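Local coordinates for calcium uptake protein 3, mitochondrial (Homo sapiens, PDB 6AGI) that senses calcium through its EF-hands and, disulfide-linked to MICU1, regulates the mitochondrial calcium uniporter channel in the central nervous system and skeletal muscle, at residues I323-K329 / V345-F349; S298-F302 / T336-F340; D7-A12 / K149-L153; C27-L31 / L155-G159. The contacts are given in a common frame with arbitrary orientation. Residue numbers count along the deposited sequence, not the author numbering.

Contact 1 (I323-K329 / V345-F349); sequences IGQDEFK and VNTVF
Ile323, extended like Gly324, pairs through its backbone with Leu360 and sets its O 3.8 Å from Phe349 CE2. From Gly324, the N-cap, the chain turns into a helix (Phe328 N to Gly324 O, 2.8 Å) whose 325-329 axis meets that of helical 345-349 at 115°, 10.3 Å at closest approach; the nearest CA atoms are those of Gln325 and Val345, 6.4 Å apart. Gln325, chi1 m, lays its aliphatic part on the Phe349 face: CG sits 3.4 Å from the ring centroid, a CH-pi contact, while its CB touches Val345 CG1 at 3.5 Å. Phe328, chi1 t, takes the edge of Phe349 (chi1 m) on its face, centroids 5.2 Å apart and planes at 86°. Lys329 CB touches Val345 CG2 at 3.9 Å. Phe349 lies four residues before the calcium ligand Asp353. With the short strand pairing of Ile323 and Leu360, this is the arrangement expected of paired EF-hands: the incoming helix of EF-hand 3 against the start of helix 325-336, probably the exiting helix of the partner hand.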
loop_
_atom_site.group_PDB
_atom_site.type_symbol
_atom_site.label_atom_id
_atom_site.label_comp_id
_atom_site.label_asym_id
_atom_site.label_seq_id
_atom_site.Cartn_x
_atom_site.Cartn_y
_atom_site.Cartn_z
ATOM N N ILE B 323 -13.316 -14.642 4.651
ATOM C CA ILE B 323 -13.305 -15.201 3.310
ATOM C C ILE B 323 -13.108 -16.716 3.392
ATOM O O ILE B 323 -12.480 -17.235 4.323
ATOM C CB ILE B 323 -12.193 -14.489 2.506
ATOM C CG1 ILE B 323 -12.164 -14.943 1.057
ATOM C CG2 ILE B 323 -10.864 -14.716 3.157
ATOM C CD1 ILE B 323 -13.199 -14.291 0.196
ATOM N N GLY B 324 -13.672 -17.450 2.413
ATOM C CA GLY B 324 -13.357 -18.860 2.256
ATOM C C GLY B 324 -12.202 -19.103 1.280
ATOM O O GLY B 324 -11.717 -18.192 0.614
ATOM N N GLN B 325 -11.776 -20.368 1.170
ATOM C CA GLN B 325 -10.579 -20.582 0.364
ATOM C C GLN B 325 -10.849 -20.376 -1.116
ATOM O O GLN B 325 -9.957 -19.918 -1.841
ATOM C CB GLN B 325 -9.959 -21.977 0.551
ATOM C CG GLN B 325 -9.737 -22.401 1.982
ATOM C CD GLN B 325 -9.095 -23.783 2.143
ATOM O OE1 GLN B 325 -9.039 -24.299 3.257
ATOM N NE2 GLN B 325 -8.509 -24.324 1.068
ATOM N N ASP B 326 -12.075 -20.616 -1.580
ATOM C CA ASP B 326 -12.341 -20.451 -3.004
ATOM C C ASP B 326 -12.236 -18.989 -3.425
ATOM O O ASP B 326 -11.471 -18.638 -4.335
ATOM C CB ASP B 326 -13.710 -21.015 -3.353
ATOM C CG ASP B 326 -13.732 -22.522 -3.380
ATOM O OD1 ASP B 326 -13.710 -23.166 -2.307
ATOM O OD2 ASP B 326 -13.795 -23.065 -4.495
ATOM N N GLU B 327 -13.006 -18.113 -2.782
ATOM C CA GLU B 327 -12.912 -16.711 -3.142
ATOM C C GLU B 327 -11.685 -16.047 -2.531
ATOM O O GLU B 327 -11.341 -14.931 -2.933
ATOM C CB GLU B 327 -14.210 -15.975 -2.765
ATOM C CG GLU B 327 -14.338 -14.570 -3.425
ATOM C CD GLU B 327 -15.192 -14.541 -4.716
ATOM O OE1 GLU B 327 -15.913 -15.527 -5.013
ATOM O OE2 GLU B 327 -15.114 -13.528 -5.451
ATOM N N PHE B 328 -10.979 -16.711 -1.608
ATOM C CA PHE B 328 -9.636 -16.235 -1.281
ATOM C C PHE B 328 -8.725 -16.395 -2.487
ATOM O O PHE B 328 -8.029 -15.451 -2.889
ATOM C CB PHE B 328 -9.064 -16.970 -0.069
ATOM C CG PHE B 328 -7.640 -16.577 0.268
ATOM C CD1 PHE B 328 -6.561 -17.145 -0.397
ATOM C CD2 PHE B 328 -7.381 -15.630 1.237
ATOM C CE1 PHE B 328 -5.266 -16.784 -0.090
ATOM C CE2 PHE B 328 -6.091 -15.269 1.542
ATOM C CZ PHE B 328 -5.035 -15.848 0.881
ATOM N N LYS B 329 -8.735 -17.587 -3.095
ATOM C CA LYS B 329 -7.961 -17.797 -4.310
ATOM C C LYS B 329 -8.384 -16.820 -5.405
ATOM O O LYS B 329 -7.541 -16.211 -6.091
ATOM C CB LYS B 329 -8.117 -19.237 -4.800
ATOM C CG LYS B 329 -7.803 -19.355 -6.285
ATOM C CD LYS B 329 -7.414 -20.742 -6.700
ATOM C CE LYS B 329 -8.122 -21.790 -5.884
ATOM N NZ LYS B 329 -8.201 -23.004 -6.728
ATOM N N VAL B 345 -3.285 -22.469 -1.227
ATOM C CA VAL B 345 -4.353 -21.803 -0.496
ATOM C C VAL B 345 -4.708 -22.597 0.744
ATOM O O VAL B 345 -4.809 -22.049 1.849
ATOM C CB VAL B 345 -5.577 -21.586 -1.404
ATOM C CG1 VAL B 345 -6.741 -21.105 -0.586
ATOM C CG2 VAL B 345 -5.261 -20.542 -2.464
ATOM N N ASN B 346 -4.876 -23.905 0.583
ATOM C CA ASN B 346 -5.236 -24.751 1.714
ATOM C C ASN B 346 -4.167 -24.690 2.794
ATOM O O ASN B 346 -4.472 -24.658 3.998
ATOM C CB ASN B 346 -5.457 -26.178 1.212
ATOM C CG ASN B 346 -5.988 -27.110 2.275
ATOM O OD1 ASN B 346 -5.940 -26.829 3.475
ATOM N ND2 ASN B 346 -6.577 -28.207 1.825
ATOM N N THR B 347 -2.906 -24.622 2.379
ATOM C CA THR B 347 -1.824 -24.565 3.342
ATOM C C THR B 347 -1.843 -23.244 4.100
ATOM O O THR B 347 -1.729 -23.228 5.330
ATOM C CB THR B 347 -0.498 -24.797 2.637
ATOM O OG1 THR B 347 -0.525 -26.089 2.008
ATOM C CG2 THR B 347 0.627 -24.766 3.658
ATOM N N VAL B 348 -1.995 -22.125 3.381
ATOM C CA VAL B 348 -2.114 -20.824 4.041
ATOM C C VAL B 348 -3.253 -20.843 5.051
ATOM O O VAL B 348 -3.113 -20.342 6.173
ATOM C CB VAL B 348 -2.305 -19.692 3.011
ATOM C CG1 VAL B 348 -2.621 -18.407 3.715
ATOM C CG2 VAL B 348 -1.068 -19.506 2.169
ATOM N N PHE B 349 -4.390 -21.435 4.685
ATOM C CA PHE B 349 -5.512 -21.463 5.621
ATOM C C PHE B 349 -5.171 -22.273 6.868
ATOM O O PHE B 349 -5.419 -21.824 7.992
ATOM C CB PHE B 349 -6.779 -21.979 4.935
ATOM C CG PHE B 349 -7.567 -20.890 4.273
ATOM C CD1 PHE B 349 -6.955 -20.031 3.362
ATOM C CD2 PHE B 349 -8.895 -20.664 4.612
ATOM C CE1 PHE B 349 -7.663 -19.010 2.753
ATOM C CE2 PHE B 349 -9.616 -19.637 4.009
ATOM C CZ PHE B 349 -8.991 -18.807 3.078
#

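Contact 2 (S298-F302 / T336-F340); sequences SFFQF and TGLKF
This is a hydrophobic contact between a helix and a linker: helical 298-302, in the degenerate EF-hand 2, meets 336-340, the connection leading toward the incoming helix of EF-hand 3. The connection leaves its helix at Gly337, whose positive phi (90°) turns the chain into the extended backbone of Leu338 to Phe340. The nearest CA pairs are Ser298 with Leu338 and Phe302 with Thr336, both 6.6 Å. Leu338, chi1 m, reaches the helix with CD1, 3.7 Å from both Ser298 O and Phe302 CB. Phe340, also chi1 m, swings its ring between Phe299 and Phe302. Phe340 CE2 is 4.1 Å from Phe299 CD1, Phe340 CZ is 3.3 Å from Phe302 CB, and the edge of Phe340 points at the Phe302 face in an offset edge-to-face pair, centroids 5.2 Å apart, planes at 88°. Thr336 CG2 meets the edge of the Phe302 ring, 3.9 Å from CD1. Phe299 continues to Phe261 and Leu265 of helix 258-265, while Val332 of helix 325-336 touches both Phe302 and Phe340.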
loop_
_atom_site.group_PDB
_atom_site.type_symbol
_atom_site.label_atom_id
_atom_site.label_comp_id
_atom_site.label_asym_id
_atom_site.label_seq_id
_atom_site.Cartn_x
_atom_site.Cartn_y
_atom_site.Cartn_z
ATOM N N SER B 298 5.051 -17.720 -5.989
ATOM C CA SER B 298 3.702 -17.168 -6.060
ATOM C C SER B 298 3.371 -16.415 -4.787
ATOM O O SER B 298 2.970 -15.245 -4.813
ATOM C CB SER B 298 2.702 -18.288 -6.293
ATOM O OG SER B 298 2.583 -18.533 -7.683
ATOM N N PHE B 299 3.587 -17.068 -3.650
ATOM C CA PHE B 299 3.168 -16.471 -2.394
ATOM C C PHE B 299 3.998 -15.248 -2.030
ATOM O O PHE B 299 3.448 -14.266 -1.519
ATOM C CB PHE B 299 3.201 -17.508 -1.273
ATOM C CG PHE B 299 2.719 -16.987 0.028
ATOM C CD1 PHE B 299 1.368 -16.996 0.304
ATOM C CD2 PHE B 299 3.578 -16.431 0.947
ATOM C CE1 PHE B 299 0.887 -16.499 1.486
ATOM C CE2 PHE B 299 3.096 -15.931 2.127
ATOM C CZ PHE B 299 1.758 -15.971 2.402
ATOM N N PHE B 300 5.287 -15.226 -2.338
ATOM C CA PHE B 300 5.957 -13.974 -1.993
ATOM C C PHE B 300 5.709 -12.836 -3.001
ATOM O O PHE B 300 5.645 -11.657 -2.605
ATOM C CB PHE B 300 7.428 -14.263 -1.715
ATOM C CG PHE B 300 7.614 -15.096 -0.465
ATOM C CD1 PHE B 300 7.606 -14.494 0.785
ATOM C CD2 PHE B 300 7.666 -16.480 -0.525
ATOM C CE1 PHE B 300 7.714 -15.233 1.943
ATOM C CE2 PHE B 300 7.787 -17.233 0.634
ATOM C CZ PHE B 300 7.809 -16.600 1.871
ATOM N N GLN B 301 5.476 -13.135 -4.274
ATOM C CA GLN B 301 5.010 -12.073 -5.161
ATOM C C GLN B 301 3.707 -11.487 -4.639
ATOM O O GLN B 301 3.525 -10.251 -4.594
ATOM C CB GLN B 301 4.861 -12.599 -6.587
ATOM C CG GLN B 301 6.152 -12.470 -7.394
ATOM C CD GLN B 301 6.206 -13.396 -8.593
ATOM O OE1 GLN B 301 5.211 -14.025 -8.966
ATOM N NE2 GLN B 301 7.390 -13.514 -9.182
ATOM N N PHE B 302 2.805 -12.368 -4.197
ATOM C CA PHE B 302 1.544 -11.923 -3.606
ATOM C C PHE B 302 1.773 -11.065 -2.356
ATOM O O PHE B 302 1.103 -10.032 -2.165
ATOM C CB PHE B 302 0.698 -13.148 -3.275
ATOM C CG PHE B 302 -0.374 -12.885 -2.284
ATOM C CD1 PHE B 302 -1.424 -12.032 -2.594
ATOM C CD2 PHE B 302 -0.312 -13.434 -1.023
ATOM C CE1 PHE B 302 -2.411 -11.767 -1.663
ATOM C CE2 PHE B 302 -1.292 -13.161 -0.088
ATOM C CZ PHE B 302 -2.343 -12.330 -0.404
ATOM N N THR B 336 -4.055 -9.645 -7.941
ATOM C CA THR B 336 -2.623 -9.709 -8.216
ATOM C C THR B 336 -2.328 -10.191 -9.622
ATOM O O THR B 336 -1.281 -9.872 -10.179
ATOM C CB THR B 336 -1.894 -10.685 -7.292
ATOM O OG1 THR B 336 -2.712 -11.836 -7.038
ATOM C CG2 THR B 336 -1.784 -10.038 -5.959
ATOM N N GLY B 337 -3.198 -11.042 -10.176
ATOM C CA GLY B 337 -2.870 -11.753 -11.385
ATOM C C GLY B 337 -2.204 -13.076 -11.140
ATOM O O GLY B 337 -2.010 -13.828 -12.096
ATOM N N LEU B 338 -1.831 -13.383 -9.896
ATOM C CA LEU B 338 -1.216 -14.673 -9.614
ATOM C C LEU B 338 -2.262 -15.762 -9.418
ATOM O O LEU B 338 -3.340 -15.519 -8.866
ATOM C CB LEU B 338 -0.341 -14.595 -8.375
ATOM C CG LEU B 338 0.660 -13.468 -8.364
ATOM C CD1 LEU B 338 0.807 -13.062 -6.950
ATOM C CD2 LEU B 338 1.991 -13.927 -8.934
ATOM N N LYS B 339 -1.921 -16.980 -9.861
ATOM C CA LYS B 339 -2.775 -18.151 -9.694
ATOM C C LYS B 339 -2.142 -19.018 -8.615
ATOM O O LYS B 339 -1.060 -19.584 -8.820
ATOM C CB LYS B 339 -2.956 -18.917 -11.009
ATOM C CG LYS B 339 -3.538 -18.072 -12.152
ATOM C CD LYS B 339 -3.860 -18.886 -13.406
ATOM C CE LYS B 339 -4.084 -17.976 -14.637
ATOM N NZ LYS B 339 -3.441 -18.454 -15.919
ATOM N N PHE B 340 -2.818 -19.102 -7.468
ATOM C CA PHE B 340 -2.390 -19.917 -6.341
ATOM C C PHE B 340 -2.945 -21.316 -6.549
ATOM O O PHE B 340 -4.112 -21.467 -6.935
ATOM C CB PHE B 340 -2.940 -19.353 -5.033
ATOM C CG PHE B 340 -2.140 -18.226 -4.425
ATOM C CD1 PHE B 340 -1.278 -17.444 -5.173
ATOM C CD2 PHE B 340 -2.279 -17.944 -3.070
ATOM C CE1 PHE B 340 -0.580 -16.415 -4.565
ATOM C CE2 PHE B 340 -1.589 -16.923 -2.469
ATOM C CZ PHE B 340 -0.743 -16.168 -3.199
#

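Contact 3 (D7-A12 / K149-L153); sequences DLDLYA and KRAML
Residues 7-9 are the weakly bonded end of a short helix, followed by a type I turn from Asp9 to Ala12 (Ala12 N to Asp9 O, 2.7 Å); 149-153 is regular helix. CA atoms come nearest at Leu8 with Leu153, 6.3 Å, and at Tyr11 with Arg150, 6.7 Å. Leu8 CD2 fits onto the helix 3.7 Å from Leu153 N and 3.9 Å from Met152 CB. Its other methyl, CD1, touches Lys149 CE at 3.9 Å. The contact packs the N-terminal end of the modelled chain onto helix 147-158, away from the calcium sites, with Arg20 of helix 14-22 bordering both Leu8 and Leu153. Leu153, chi1 t, packs CD2 against the turn, 3.3 Å from Tyr11 O and 3.9 Å from Ala12 CB. Tyr11, chi1 m, offers a ring face to Lys149: Lys149 CB lies 4.2 Å from the centroid of the Tyr11 ring in a CH-pi contact, and Lys149 CD is 3.4 Å from Tyr11 CE2. The Tyr11 hydroxyl makes a weak hydrogen bond to Asp146.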
loop_
_atom_site.group_PDB
_atom_site.type_symbol
_atom_site.label_atom_id
_atom_site.label_comp_id
_atom_site.label_asym_id
_atom_site.label_seq_id
_atom_site.Cartn_x
_atom_site.Cartn_y
_atom_site.Cartn_z
ATOM N N ASP B 7 32.367 0.352 19.265
ATOM C CA ASP B 7 32.323 1.790 19.503
ATOM C C ASP B 7 31.240 2.450 18.668
ATOM O O ASP B 7 30.359 3.141 19.193
ATOM C CB ASP B 7 33.678 2.428 19.166
ATOM C CG ASP B 7 34.853 1.547 19.513
ATOM O OD1 ASP B 7 35.100 1.321 20.715
ATOM O OD2 ASP B 7 35.524 1.063 18.574
ATOM N N LEU B 8 31.287 2.221 17.358
ATOM C CA LEU B 8 30.489 3.025 16.447
ATOM C C LEU B 8 29.046 2.544 16.294
ATOM O O LEU B 8 28.244 3.269 15.703
ATOM C CB LEU B 8 31.174 3.096 15.081
ATOM C CG LEU B 8 32.089 4.318 14.878
ATOM C CD1 LEU B 8 33.053 4.484 16.039
ATOM C CD2 LEU B 8 32.868 4.207 13.578
ATOM N N ASP B 9 28.682 1.370 16.824
ATOM C CA ASP B 9 27.281 0.944 16.801
ATOM C C ASP B 9 26.397 1.895 17.591
ATOM O O ASP B 9 25.274 2.206 17.176
ATOM C CB ASP B 9 27.152 -0.460 17.381
ATOM C CG ASP B 9 27.647 -1.511 16.449
ATOM O OD1 ASP B 9 27.303 -1.430 15.239
ATOM O OD2 ASP B 9 28.394 -2.399 16.937
ATOM N N LEU B 10 26.879 2.343 18.752
ATOM C CA LEU B 10 26.098 3.225 19.606
ATOM C C LEU B 10 25.692 4.490 18.878
ATOM O O LEU B 10 24.692 5.116 19.241
ATOM C CB LEU B 10 26.893 3.576 20.868
ATOM C CG LEU B 10 27.225 2.426 21.820
ATOM C CD1 LEU B 10 28.247 2.908 22.837
ATOM C CD2 LEU B 10 25.967 1.872 22.514
ATOM N N TYR B 11 26.434 4.861 17.844
ATOM C CA TYR B 11 26.113 6.016 17.031
ATOM C C TYR B 11 25.265 5.677 15.799
ATOM O O TYR B 11 24.914 6.587 15.048
ATOM C CB TYR B 11 27.422 6.717 16.644
ATOM C CG TYR B 11 28.230 7.107 17.868
ATOM C CD1 TYR B 11 28.007 8.318 18.520
ATOM C CD2 TYR B 11 29.193 6.251 18.392
ATOM C CE1 TYR B 11 28.723 8.666 19.643
ATOM C CE2 TYR B 11 29.921 6.599 19.518
ATOM C CZ TYR B 11 29.680 7.804 20.142
ATOM O OH TYR B 11 30.401 8.152 21.270
ATOM N N ALA B 12 24.844 4.423 15.621
ATOM C CA ALA B 12 24.294 3.940 14.357
ATOM C C ALA B 12 22.848 3.465 14.477
ATOM O O ALA B 12 22.423 2.972 15.523
ATOM C CB ALA B 12 25.139 2.770 13.810
ATOM N N LYS B 149 33.510 10.760 16.219
ATOM C CA LYS B 149 33.027 9.393 16.054
ATOM C C LYS B 149 31.901 9.336 15.036
ATOM O O LYS B 149 31.809 8.374 14.260
ATOM C CB LYS B 149 32.585 8.798 17.395
ATOM C CG LYS B 149 33.733 8.075 18.086
ATOM C CD LYS B 149 33.289 7.231 19.256
ATOM C CE LYS B 149 34.222 6.031 19.454
ATOM N NZ LYS B 149 35.672 6.365 19.275
ATOM N N ARG B 150 31.033 10.347 15.030
ATOM C CA ARG B 150 30.025 10.452 13.979
ATOM C C ARG B 150 30.667 10.581 12.597
ATOM O O ARG B 150 30.188 9.992 11.616
ATOM C CB ARG B 150 29.098 11.620 14.281
ATOM C CG ARG B 150 27.901 11.151 15.044
ATOM C CD ARG B 150 27.503 12.137 16.112
ATOM N NE ARG B 150 26.819 13.266 15.508
ATOM C CZ ARG B 150 26.751 14.478 16.043
ATOM N NH1 ARG B 150 27.308 14.741 17.227
ATOM N NH2 ARG B 150 26.103 15.423 15.387
ATOM N N ALA B 151 31.742 11.357 12.500
ATOM C CA ALA B 151 32.452 11.484 11.236
ATOM C C ALA B 151 33.049 10.148 10.824
ATOM O O ALA B 151 33.048 9.804 9.638
ATOM C CB ALA B 151 33.530 12.557 11.337
ATOM N N MET B 152 33.573 9.380 11.786
ATOM C CA MET B 152 34.130 8.079 11.428
ATOM C C MET B 152 33.047 7.142 10.913
ATOM O O MET B 152 33.255 6.425 9.931
ATOM C CB MET B 152 34.850 7.461 12.627
ATOM C CG MET B 152 36.121 6.681 12.272
ATOM S SD MET B 152 36.810 5.915 13.758
ATOM C CE MET B 152 36.958 7.327 14.874
ATOM N N LEU B 153 31.874 7.148 11.540
ATOM C CA LEU B 153 30.812 6.267 11.064
ATOM C C LEU B 153 30.289 6.742 9.716
ATOM O O LEU B 153 29.949 5.924 8.848
ATOM C CB LEU B 153 29.699 6.204 12.115
ATOM C CG LEU B 153 28.356 5.445 12.005
ATOM C CD1 LEU B 153 28.462 3.930 11.880
ATOM C CD2 LEU B 153 27.421 5.831 13.120
#

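Contact 4 (C27-L31 / L155-G159); sequences CEGQL and LQLYG
A type I' turn, Cys27 to Gln30, of the beta-hairpin of strands 25-27 and 30-32 packs against the C-terminal end of helix 147-158. Gln156, Gln30 and Leu31 lose the most surface here. The backbones of Gln156 and Gln30 are in direct contact, CA to CA 4.2 Å. Gln156 CA makes a CA-H...O contact with Gly29 O (3.3 Å), while its carbonyl O accepts a nearly straight hydrogen bond from Leu31 N, 2.8 Å, 174°. Gln30 CA makes another CA-H...O contact, to Leu155 O, 3.5 Å. Leu31, chi1 m, brings CD1 to 3.5 Å from Gln156 CD. Glycine is fitted to two places: Gly29, phi 75°, sets its CA 3.8 Å from Leu155 CD2, leaving no space for a CB; Gly159, phi 81°, is the first residue to leave helical phi/psi, and a CB there would clash with Gln30 OE1. Gln30, chi1 and chi2 t, extends along the helix end, where one water accepts from Gln30 NE2 (2.9 Å) and donates to Leu31 O (2.9 Å) and Leu157 O (2.8 Å).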
loop_
_atom_site.group_PDB
_atom_site.type_symbol
_atom_site.label_atom_id
_atom_site.label_comp_id
_atom_site.label_asym_id
_atom_site.label_seq_id
_atom_site.Cartn_x
_atom_site.Cartn_y
_atom_site.Cartn_z
ATOM N N CYS B 27 37.950 -0.174 2.306
ATOM C CA CYS B 27 38.912 0.444 1.396
ATOM C C CYS B 27 38.868 1.948 1.612
ATOM O O CYS B 27 37.859 2.585 1.299
ATOM C CB CYS B 27 38.609 0.080 -0.065
ATOM S SG CYS B 27 39.441 1.160 -1.293
ATOM N N GLU B 28 39.977 2.506 2.115
ATOM C CA GLU B 28 40.077 3.918 2.487
ATOM C C GLU B 28 38.960 4.316 3.445
ATOM O O GLU B 28 38.237 5.287 3.237
ATOM C CB GLU B 28 40.114 4.808 1.251
ATOM C CG GLU B 28 40.893 4.153 0.125
ATOM C CD GLU B 28 41.509 5.150 -0.825
ATOM O OE1 GLU B 28 42.479 4.779 -1.538
ATOM O OE2 GLU B 28 41.031 6.303 -0.840
ATOM N N GLY B 29 38.790 3.484 4.471
ATOM C CA GLY B 29 37.854 3.710 5.547
ATOM C C GLY B 29 36.401 3.478 5.231
ATOM O O GLY B 29 35.603 3.309 6.160
ATOM N N GLN B 30 36.016 3.480 3.961
ATOM C CA GLN B 30 34.655 3.095 3.629
ATOM C C GLN B 30 34.502 1.586 3.727
ATOM O O GLN B 30 35.367 0.833 3.267
ATOM C CB GLN B 30 34.259 3.577 2.243
ATOM C CG GLN B 30 32.834 3.186 1.946
ATOM C CD GLN B 30 32.321 3.854 0.719
ATOM O OE1 GLN B 30 33.077 4.547 0.037
ATOM N NE2 GLN B 30 31.046 3.633 0.398
ATOM N N LEU B 31 33.396 1.144 4.317
ATOM C CA LEU B 31 33.128 -0.279 4.468
ATOM C C LEU B 31 32.206 -0.802 3.363
ATOM O O LEU B 31 31.352 -0.080 2.839
ATOM C CB LEU B 31 32.498 -0.562 5.819
ATOM C CG LEU B 31 33.357 -0.194 7.008
ATOM C CD1 LEU B 31 32.627 -0.667 8.238
ATOM C CD2 LEU B 31 34.768 -0.785 6.918
ATOM N N LEU B 155 32.145 8.239 7.432
ATOM C CA LEU B 155 33.140 7.721 6.503
ATOM C C LEU B 155 32.906 6.249 6.212
ATOM O O LEU B 155 32.900 5.828 5.047
ATOM C CB LEU B 155 34.545 7.936 7.062
ATOM C CG LEU B 155 35.630 7.392 6.125
ATOM C CD1 LEU B 155 35.907 8.316 4.944
ATOM C CD2 LEU B 155 36.881 7.160 6.924
ATOM N N GLN B 156 32.707 5.451 7.266
ATOM C CA GLN B 156 32.524 4.018 7.073
ATOM C C GLN B 156 31.371 3.742 6.121
ATOM O O GLN B 156 31.446 2.828 5.288
ATOM C CB GLN B 156 32.299 3.314 8.409
ATOM C CG GLN B 156 33.596 2.874 9.122
ATOM C CD GLN B 156 33.327 1.990 10.329
ATOM O OE1 GLN B 156 32.180 1.748 10.675
ATOM N NE2 GLN B 156 34.380 1.525 10.981
ATOM N N LEU B 157 30.291 4.522 6.235
ATOM C CA LEU B 157 29.088 4.269 5.452
ATOM C C LEU B 157 29.090 4.930 4.071
ATOM O O LEU B 157 28.466 4.388 3.150
ATOM C CB LEU B 157 27.859 4.731 6.247
ATOM C CG LEU B 157 27.570 4.128 7.634
ATOM C CD1 LEU B 157 26.497 4.910 8.335
ATOM C CD2 LEU B 157 27.148 2.670 7.559
ATOM N N TYR B 158 29.773 6.078 3.876
ATOM C CA TYR B 158 29.726 6.754 2.570
ATOM C C TYR B 158 31.046 7.191 1.945
ATOM O O TYR B 158 31.014 7.675 0.814
ATOM C CB TYR B 158 28.807 7.995 2.606
ATOM C CG TYR B 158 27.522 7.843 3.397
ATOM C CD1 TYR B 158 26.383 7.311 2.791
ATOM C CD2 TYR B 158 27.430 8.261 4.723
ATOM C CE1 TYR B 158 25.212 7.155 3.493
ATOM C CE2 TYR B 158 26.261 8.128 5.422
ATOM C CZ TYR B 158 25.151 7.563 4.804
ATOM O OH TYR B 158 23.968 7.422 5.503
ATOM N N GLY B 159 32.178 7.068 2.618
ATOM C CA GLY B 159 33.426 7.517 2.025
ATOM C C GLY B 159 33.630 9.019 2.166
ATOM O O GLY B 159 32.993 9.679 2.995
HETATM O O HOH W 1 29.468 1.982 2.137
#

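The four contacts form two touching pairs on opposite sides of the chain's centre. Contacts 1 and 2, centres 13 Å apart, belong to the EF-hand lobe with the second calcium site and share one hydrophobic core of phenylalanines and valines: Val345 CG2 meets Phe340 CB at 3.7 Å, Val348 CG2 meets Phe299 CE1 at 3.7 Å. Contacts 3 and 4, centres 12 Å apart, use successive parts of helix 147-158, where Leu8 CD2 lies 3.9 Å from Gln156 OE1. Contacts 1 and 2 set buried phenylalanines edge to face; contact 3, with the fewest buried residues, joins leucines to a more exposed Tyr11-Lys149 border; contact 4 rests on a backbone hydrogen bond, CA-H...O contacts and a bridging water.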